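Local structure of minor fimbrium subunit Mfa5 (Porphyromonas gingivalis ATCC 33277, 6TO1) at residues A[404-418]-A[449-461]. The protein serves as an accessory subunit of the minor fimbriae, cell-surface pili that mediate biofilm formation and adhesion to host cells and other oral bacteria. Residues are numbered along the deposited sequence; the frame is centred on the assembly and turned at random. Where two conformers were deposited one is given.
Sequences INIGIQRGEVTDFVA and TKKLTWTTGTILS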
ATOM      1  N   ILE A 404      -4.644   2.054  -3.372  1.00 20.20           N
ATOM      2  CA  ILE A 404      -4.672   2.136  -1.924  1.00 20.08           C
ATOM      3  C   ILE A 404      -3.561   3.071  -1.442  1.00 24.45           C
ATOM      4  O   ILE A 404      -2.395   2.944  -1.835  1.00 24.74           O
ATOM      5  CB  ILE A 404      -4.545   0.733  -1.320  1.00 17.54           C
ATOM      6  CG1 ILE A 404      -5.695  -0.182  -1.752  1.00 20.31           C
ATOM      7  CG2 ILE A 404      -4.474   0.814   0.202  1.00 23.27           C
ATOM      8  CD1 ILE A 404      -7.088   0.338  -1.337  1.00 24.41           C
ATOM      9  N   ASN A 405      -3.925   4.018  -0.580  0.51 22.77           N
ATOM     10  CA  ASN A 405      -3.036   5.102  -0.176  0.51 23.03           C
ATOM     11  C   ASN A 405      -2.114   4.719   0.973  0.51 23.59           C
ATOM     12  O   ASN A 405      -0.967   5.173   1.017  0.51 24.87           O
ATOM     13  CB  ASN A 405      -3.874   6.333   0.211  0.51 27.59           C
ATOM     14  CG  ASN A 405      -3.028   7.530   0.629  0.51 28.41           C
ATOM     15  OD1 ASN A 405      -2.133   7.967  -0.099  0.51 30.06           O
ATOM     16  ND2 ASN A 405      -3.328   8.078   1.801  0.51 34.05           N
ATOM     17  N   ILE A 406      -2.594   3.910   1.907  1.00 26.57           N
ATOM     18  CA  ILE A 406      -1.839   3.554   3.106  1.00 27.45           C
ATOM     19  C   ILE A 406      -1.330   2.126   2.985  1.00 28.32           C
ATOM     20  O   ILE A 406      -2.083   1.208   2.635  1.00 34.26           O
ATOM     21  CB  ILE A 406      -2.686   3.695   4.377  1.00 33.80           C
ATOM     22  CG1 ILE A 406      -3.240   5.104   4.566  1.00 35.18           C
ATOM     23  CG2 ILE A 406      -1.855   3.268   5.603  1.00 34.07           C
ATOM     24  CD1 ILE A 406      -2.232   6.164   4.662  1.00 43.74           C
ATOM     25  N   GLY A 407      -0.058   1.924   3.312  1.00 23.31           N
ATOM     26  CA  GLY A 407       0.505   0.593   3.304  1.00 21.83           C
ATOM     27  C   GLY A 407       0.477  -0.037   4.680  1.00 25.67           C
ATOM     28  O   GLY A 407       0.111  -1.199   4.830  1.00 22.18           O
ATOM     29  N   ILE A 408       0.856   0.746   5.693  1.00 22.45           N
ATOM     30  CA  ILE A 408       0.846   0.332   7.094  1.00 18.85           C
ATOM     31  C   ILE A 408       0.116   1.399   7.906  1.00 15.82           C
ATOM     32  O   ILE A 408       0.474   2.581   7.845  1.00 20.35           O
ATOM     33  CB  ILE A 408       2.288   0.139   7.620  1.00 20.28           C
ATOM     34  CG1 ILE A 408       2.906  -1.102   6.966  1.00 22.53           C
ATOM     35  CG2 ILE A 408       2.328   0.113   9.112  1.00 25.52           C
ATOM     36  CD1 ILE A 408       4.431  -1.083   7.056  1.00 34.85           C
ATOM     37  N   GLN A 409      -0.911   0.984   8.665  1.00 22.22           N
ATOM     38  CA  GLN A 409      -1.660   1.940   9.480  1.00 24.43           C
ATOM     39  C   GLN A 409      -0.963   2.223  10.803  1.00 24.38           C
ATOM     40  O   GLN A 409      -1.025   3.346  11.309  1.00 24.53           O
ATOM     41  CB  GLN A 409      -3.070   1.420   9.748  1.00 22.45           C
ATOM     42  CG  GLN A 409      -3.864   1.177   8.483  1.00 21.51           C
ATOM     43  CD  GLN A 409      -5.323   0.874   8.759  1.00 26.74           C
ATOM     44  OE1 GLN A 409      -5.720   0.663   9.903  1.00 29.75           O
ATOM     45  NE2 GLN A 409      -6.131   0.875   7.705  1.00 27.36           N
ATOM     46  N   ARG A 410      -0.350   1.196  11.385  1.00 22.96           N
ATOM     47  CA  ARG A 410       0.365   1.238  12.653  1.00 25.03           C
ATOM     48  C   ARG A 410       1.530   0.277  12.500  1.00 23.33           C
ATOM     49  O   ARG A 410       1.368  -0.784  11.897  1.00 24.42           O
ATOM     50  CB  ARG A 410      -0.504   0.778  13.831  1.00 22.29           C
ATOM     51  CG  ARG A 410      -1.655   1.704  14.180  1.00 29.20           C
ATOM     52  CD  ARG A 410      -1.140   2.981  14.797  1.00 30.75           C
ATOM     53  NE  ARG A 410      -2.211   3.780  15.386  1.00 33.00           N
ATOM     54  CZ  ARG A 410      -2.968   4.621  14.703  1.00 27.14           C
ATOM     55  NH1 ARG A 410      -2.781   4.761  13.406  1.00 29.57           N
ATOM     56  NH2 ARG A 410      -3.905   5.328  15.319  1.00 25.07           N
ATOM     57  N   GLY A 411       2.679   0.611  13.077  1.00 21.20           N
ATOM     58  CA  GLY A 411       3.762  -0.339  13.089  1.00 21.65           C
ATOM     59  C   GLY A 411       4.674  -0.137  14.284  1.00 20.59           C
ATOM     60  O   GLY A 411       4.930   0.996  14.711  1.00 22.18           O
ATOM     61  N   GLU A 412       5.153  -1.243  14.825  1.00 20.92           N
ATOM     62  CA  GLU A 412       6.118  -1.224  15.911  1.00 19.31           C
ATOM     63  C   GLU A 412       7.223  -2.215  15.580  1.00 17.86           C
ATOM     64  O   GLU A 412       6.957  -3.398  15.351  1.00 22.50           O
ATOM     65  CB  GLU A 412       5.483  -1.570  17.247  1.00 22.82           C
ATOM     66  CG  GLU A 412       6.521  -1.448  18.366  1.00 27.92           C
ATOM     67  CD  GLU A 412       5.916  -1.616  19.726  1.00 39.45           C
ATOM     68  OE1 GLU A 412       5.294  -0.650  20.206  1.00 38.86           O
ATOM     69  OE2 GLU A 412       6.062  -2.717  20.295  1.00 40.25           O
ATOM     70  N   VAL A 413       8.444  -1.705  15.502  1.00 20.64           N
ATOM     71  CA  VAL A 413       9.635  -2.517  15.324  1.00 20.21           C
ATOM     72  C   VAL A 413      10.343  -2.606  16.664  1.00 24.25           C
ATOM     73  O   VAL A 413      10.662  -1.578  17.264  1.00 23.00           O
ATOM     74  CB  VAL A 413      10.562  -1.908  14.271  1.00 20.21           C
ATOM     75  CG1 VAL A 413      11.899  -2.673  14.219  1.00 23.49           C
ATOM     76  CG2 VAL A 413       9.889  -1.899  12.896  1.00 21.94           C
ATOM     77  N   THR A 414      10.585  -3.825  17.124  1.00 20.67           N
ATOM     78  CA  THR A 414      11.411  -4.087  18.296  1.00 21.27           C
ATOM     79  C   THR A 414      12.731  -4.657  17.786  1.00 20.72           C
ATOM     80  O   THR A 414      12.737  -5.577  16.957  1.00 23.67           O
ATOM     81  CB  THR A 414      10.729  -5.055  19.257  1.00 21.76           C
ATOM     82  OG1 THR A 414      10.413  -6.259  18.542  1.00 32.31           O
ATOM     83  CG2 THR A 414       9.466  -4.428  19.838  1.00 25.71           C
ATOM     84  N   ASP A 415      13.847  -4.141  18.318  1.00 21.76           N
ATOM     85  CA  ASP A 415      15.182  -4.463  17.827  1.00 19.57           C
ATOM     86  C   ASP A 415      16.088  -4.559  19.048  1.00 18.35           C
ATOM     87  O   ASP A 415      16.348  -3.548  19.698  1.00 21.15           O
ATOM     88  CB  ASP A 415      15.644  -3.380  16.857  1.00 17.91           C
ATOM     89  CG  ASP A 415      17.081  -3.547  16.395  1.00 20.31           C
ATOM     90  OD1 ASP A 415      17.647  -4.648  16.461  1.00 22.50           O
ATOM     91  OD2 ASP A 415      17.629  -2.534  15.916  1.00 22.91           O
ATOM     92  N   PHE A 416      16.487  -5.779  19.386  1.00 18.24           N
ATOM     93  CA  PHE A 416      17.348  -6.060  20.532  1.00 19.90           C
ATOM     94  C   PHE A 416      18.775  -6.121  20.009  1.00 21.94           C
ATOM     95  O   PHE A 416      19.126  -7.028  19.248  1.00 23.58           O
ATOM     96  CB  PHE A 416      16.956  -7.373  21.202  1.00 23.79           C
ATOM     97  CG  PHE A 416      15.648  -7.321  21.969  1.00 22.59           C
ATOM     98  CD1 PHE A 416      15.609  -6.909  23.288  1.00 29.77           C
ATOM     99  CD2 PHE A 416      14.463  -7.705  21.357  1.00 30.22           C
ATOM    100  CE1 PHE A 416      14.410  -6.881  23.986  1.00 31.24           C
ATOM    101  CE2 PHE A 416      13.272  -7.670  22.046  1.00 29.11           C
ATOM    102  CZ  PHE A 416      13.247  -7.279  23.359  1.00 31.70           C
ATOM    103  N   VAL A 417      19.602  -5.162  20.414  1.00 21.50           N
ATOM    104  CA  VAL A 417      21.001  -5.167  20.004  1.00 20.14           C
ATOM    105  C   VAL A 417      21.749  -6.291  20.703  1.00 21.73           C
ATOM    106  O   VAL A 417      21.520  -6.583  21.882  1.00 23.60           O
ATOM    107  CB  VAL A 417      21.643  -3.793  20.279  1.00 21.73           C
ATOM    108  CG1 VAL A 417      23.083  -3.798  19.872  1.00 22.50           C
ATOM    109  CG2 VAL A 417      20.864  -2.714  19.524  1.00 25.45           C
ATOM    110  N   ALA A 418      22.625  -6.951  19.959  1.00 20.34           N
ATOM    111  CA  ALA A 418      23.226  -8.191  20.409  1.00 17.31           C
ATOM    112  C   ALA A 418      24.387  -7.939  21.371  1.00 23.36           C
ATOM    113  O   ALA A 418      24.956  -6.836  21.422  1.00 20.31           O
ATOM    114  CB  ALA A 418      23.742  -9.001  19.222  1.00 18.05           C
ATOM    115  N   THR A 449      17.911  -3.418  28.584  1.00 32.30           N
ATOM    116  CA  THR A 449      17.705  -4.534  27.677  1.00 31.65           C
ATOM    117  C   THR A 449      18.319  -4.290  26.305  1.00 26.62           C
ATOM    118  O   THR A 449      18.256  -5.179  25.448  1.00 28.37           O
ATOM    119  CB  THR A 449      16.207  -4.824  27.520  1.00 37.42           C
ATOM    120  OG1 THR A 449      15.528  -3.651  27.055  1.00 31.87           O
ATOM    121  CG2 THR A 449      15.604  -5.244  28.842  1.00 40.27           C
ATOM    122  N   LYS A 450      18.884  -3.105  26.080  1.00 26.36           N
ATOM    123  CA  LYS A 450      19.461  -2.712  24.798  1.00 30.39           C
ATOM    124  C   LYS A 450      18.437  -2.889  23.684  1.00 32.93           C
ATOM    125  O   LYS A 450      18.730  -3.400  22.609  1.00 23.70           O
ATOM    126  CB  LYS A 450      20.733  -3.497  24.508  1.00 29.42           C
ATOM    127  CG  LYS A 450      21.844  -3.211  25.520  1.00 33.80           C
ATOM    128  CD  LYS A 450      22.984  -4.221  25.377  1.00 41.42           C
ATOM    129  CE  LYS A 450      23.731  -4.014  24.069  1.00 29.66           C
ATOM    130  NZ  LYS A 450      24.840  -4.979  23.921  1.00 30.88           N
ATOM    131  N   LYS A 451      17.223  -2.431  23.957  1.00 26.24           N
ATOM    132  CA  LYS A 451      16.086  -2.656  23.077  1.00 20.52           C
ATOM    133  C   LYS A 451      15.672  -1.333  22.455  1.00 26.89           C
ATOM    134  O   LYS A 451      15.359  -0.379  23.168  1.00 24.30           O
ATOM    135  CB  LYS A 451      14.920  -3.279  23.843  1.00 27.33           C
ATOM    136  CG  LYS A 451      13.697  -3.592  22.966  1.00 31.36           C
ATOM    137  CD  LYS A 451      12.500  -3.928  23.832  1.00 34.84           C
ATOM    138  CE  LYS A 451      11.300  -4.342  23.003  1.00 44.26           C
ATOM    139  NZ  LYS A 451      10.143  -4.583  23.907  1.00 43.55           N
ATOM    140  N   LEU A 452      15.663  -1.280  21.129  1.00 24.28           N
ATOM    141  CA  LEU A 452      15.105  -0.145  20.409  1.00 21.07           C
ATOM    142  C   LEU A 452      13.661  -0.498  20.063  1.00 24.03           C
ATOM    143  O   LEU A 452      13.388  -1.611  19.600  1.00 23.71           O
ATOM    144  CB  LEU A 452      15.902   0.164  19.143  1.00 23.19           C
ATOM    145  CG  LEU A 452      17.312   0.716  19.362  1.00 26.27           C
ATOM    146  CD1 LEU A 452      18.139   0.510  18.090  1.00 28.21           C
ATOM    147  CD2 LEU A 452      17.265   2.171  19.759  1.00 26.13           C
ATOM    148  N   THR A 453      12.737   0.414  20.359  1.00 22.22           N
ATOM    149  CA  THR A 453      11.347   0.269  19.957  1.00 26.02           C
ATOM    150  C   THR A 453      10.993   1.449  19.070  1.00 24.73           C
ATOM    151  O   THR A 453      11.009   2.607  19.510  1.00 25.36           O
ATOM    152  CB  THR A 453      10.419   0.176  21.165  1.00 26.19           C
ATOM    153  OG1 THR A 453      10.839  -0.914  21.998  1.00 27.05           O
ATOM    154  CG2 THR A 453       8.979  -0.093  20.720  1.00 27.70           C
ATOM    155  N   TRP A 454      10.689   1.148  17.821  1.00 22.45           N
ATOM    156  CA  TRP A 454      10.423   2.136  16.793  1.00 17.12           C
ATOM    157  C   TRP A 454       8.925   2.116  16.499  1.00 22.83           C
ATOM    158  O   TRP A 454       8.400   1.111  16.029  1.00 20.70           O
ATOM    159  CB  TRP A 454      11.223   1.810  15.535  1.00 24.07           C
ATOM    160  CG  TRP A 454      10.934   2.662  14.337  1.00 20.87           C
ATOM    161  CD1 TRP A 454      10.372   3.912  14.305  1.00 21.35           C
ATOM    162  CD2 TRP A 454      11.230   2.319  12.984  1.00 18.16           C
ATOM    163  NE1 TRP A 454      10.302   4.360  13.005  1.00 20.82           N
ATOM    164  CE2 TRP A 454      10.809   3.394  12.175  1.00 23.26           C
ATOM    165  CE3 TRP A 454      11.796   1.190  12.377  1.00 21.71           C
ATOM    166  CZ2 TRP A 454      10.951   3.382  10.787  1.00 23.47           C
ATOM    167  CZ3 TRP A 454      11.956   1.181  11.007  1.00 20.22           C
ATOM    168  CH2 TRP A 454      11.522   2.271  10.221  1.00 18.29           C
ATOM    169  N   THR A 455       8.257   3.224  16.787  1.00 23.97           N
ATOM    170  CA  THR A 455       6.842   3.402  16.472  1.00 23.59           C
ATOM    171  C   THR A 455       6.783   4.089  15.118  1.00 19.58           C
ATOM    172  O   THR A 455       7.201   5.243  14.978  1.00 23.63           O
ATOM    173  CB  THR A 455       6.154   4.236  17.555  1.00 27.31           C
ATOM    174  OG1 THR A 455       6.190   3.507  18.787  1.00 26.47           O
ATOM    175  CG2 THR A 455       4.702   4.512  17.173  1.00 25.62           C
ATOM    176  N   THR A 456       6.272   3.384  14.102  1.00 21.17           N
ATOM    177  CA  THR A 456       6.458   3.902  12.757  1.00 20.93           C
ATOM    178  C   THR A 456       5.442   4.970  12.384  1.00 21.78           C
ATOM    179  O   THR A 456       5.741   5.816  11.539  1.00 22.57           O
ATOM    180  CB  THR A 456       6.376   2.767  11.714  1.00 24.68           C
ATOM    181  OG1 THR A 456       5.051   2.217  11.700  1.00 22.08           O
ATOM    182  CG2 THR A 456       7.364   1.704  12.027  1.00 21.18           C
ATOM    183  N   GLY A 457       4.251   4.927  12.959  1.00 24.77           N
ATOM    184  CA  GLY A 457       3.146   5.713  12.461  1.00 26.30           C
ATOM    185  C   GLY A 457       2.638   5.083  11.164  1.00 22.98           C
ATOM    186  O   GLY A 457       3.013   3.983  10.772  1.00 22.33           O
ATOM    187  N   THR A 458       1.758   5.814  10.501  1.00 24.07           N
ATOM    188  CA  THR A 458       1.275   5.380   9.201  1.00 22.27           C
ATOM    189  C   THR A 458       2.365   5.526   8.145  1.00 23.02           C
ATOM    190  O   THR A 458       3.064   6.540   8.089  1.00 23.46           O
ATOM    191  CB  THR A 458       0.046   6.215   8.796  1.00 29.67           C
ATOM    192  OG1 THR A 458      -1.043   5.915   9.675  1.00 31.82           O
ATOM    193  CG2 THR A 458      -0.346   5.888   7.365  1.00 28.91           C
ATOM    194  N   ILE A 459       2.511   4.500   7.304  1.00 20.79           N
ATOM    195  CA  ILE A 459       3.420   4.521   6.171  1.00 18.91           C
ATOM    196  C   ILE A 459       2.588   4.368   4.906  1.00 22.12           C
ATOM    197  O   ILE A 459       1.821   3.408   4.781  1.00 21.19           O
ATOM    198  CB  ILE A 459       4.463   3.394   6.249  1.00 21.02           C
ATOM    199  CG1 ILE A 459       5.276   3.472   7.542  1.00 23.09           C
ATOM    200  CG2 ILE A 459       5.410   3.476   5.041  1.00 21.54           C
ATOM    201  CD1 ILE A 459       6.026   4.758   7.693  1.00 32.62           C
ATOM    202  N   LEU A 460       2.745   5.302   3.971  1.00 21.50           N
ATOM    203  CA  LEU A 460       1.986   5.256   2.730  1.00 21.40           C
ATOM    204  C   LEU A 460       2.446   4.112   1.826  1.00 24.33           C
ATOM    205  O   LEU A 460       3.516   3.518   1.999  1.00 21.68           O
ATOM    206  CB  LEU A 460       2.138   6.576   1.974  1.00 24.79           C
ATOM    207  CG  LEU A 460       1.745   7.817   2.751  1.00 25.93           C
ATOM    208  CD1 LEU A 460       1.822   9.066   1.888  1.00 34.56           C
ATOM    209  CD2 LEU A 460       0.331   7.677   3.284  1.00 34.45           C
ATOM    210  N   SER A 461       1.621   3.811   0.829  1.00 22.54           N
ATOM    211  CA  SER A 461       1.986   2.815  -0.166  1.00 16.94           C
ATOM    212  C   SER A 461       3.123   3.330  -1.044  1.00 18.91           C
ATOM    213  O   SER A 461       3.431   4.526  -1.075  1.00 24.95           O
ATOM    214  CB  SER A 461       0.749   2.457  -1.006  1.00 21.99           C
ATOM    215  OG  SER A 461       0.287   3.629  -1.654  1.00 29.95           O
TER
HETATM  216  O   HOH W   1      -0.115   7.042  -1.179  1.00 38.97           O
HETATM  217  O   HOH W   2       2.542   3.123  14.663  1.00 24.99           O
HETATM  218  O   HOH W   3       4.423   1.457  18.960  1.00 36.60           O
HETATM  219  O   HOH W   4      19.408  -6.759  23.666  1.00 31.01           O
HETATM  220  O   HOH W   5      22.886  -7.444  24.478  1.00 39.49           O
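Strands 411-417 and 451-455 form an antiparallel pair inside a six-stranded antiparallel sheet, their axes 4.6 Å apart and their directions 164° from each other. Reciprocal backbone hydrogen bonds join Val-413 to Trp-454 and Asp-415 to Leu-452, and Val-417 N adds another to Lys-450 O. Further along, both Gly-407 N and Ile-408 N donate to Ile-459 O, at 2.8 and 3.0 Å respectively. This doubled acceptor, with a one-residue shift in pairing, defines a classic beta bulge.

On the face carrying Phe-416, the extended Lys-451 chain runs alongside the ring: Lys-451 CG lies 3.8 Å from the centroid of the Phe-416 ring, 22° off the normal, a CH-pi contact. With CG anti to the backbone N (chi1 -178°) and the rest of the chain extended, Lys-451 continues past the ring until CE meets Thr-414 CG2 at 3.7 Å. Neighbouring on this face, Thr-453 CG2 packs against Glu-412 CD, while water 3 bridges Glu-412 OE1 and Thr-455 OG1.

The other face is largely apolar. Val-413 CG2 approaches Trp-454 CE3 obliquely at 3.7 Å, and Thr-456 CG2 sits over the centre of one indole face. Leu-115 of strand 110-119 packs on Val-413, and Ile-467 of strand 463-473 on Trp-454, so this face turns toward a second sheet, a sandwich-like arrangement. Here Asp-415 OD2 accompanies Leu-452 CD1 but is hydrogen-bonded to Tyr-469 OH.

Both ends are tied by side chains. Ser-461 OG donates to Ile-404 O (2.8 Å), in the carbonyl plane; Lys-450, its chain bent at chi3, brings NZ to Ala-418 O at 3.1 Å and also to Phe-421 O. The chemistry thus divides by face: water and lysine methylenes accompany the more exposed side, whereas buried polar ends such as Asp-415 OD2 and Trp-454 NE1, hydrogen-bonded to Asn-440 O, find partners beyond the pair.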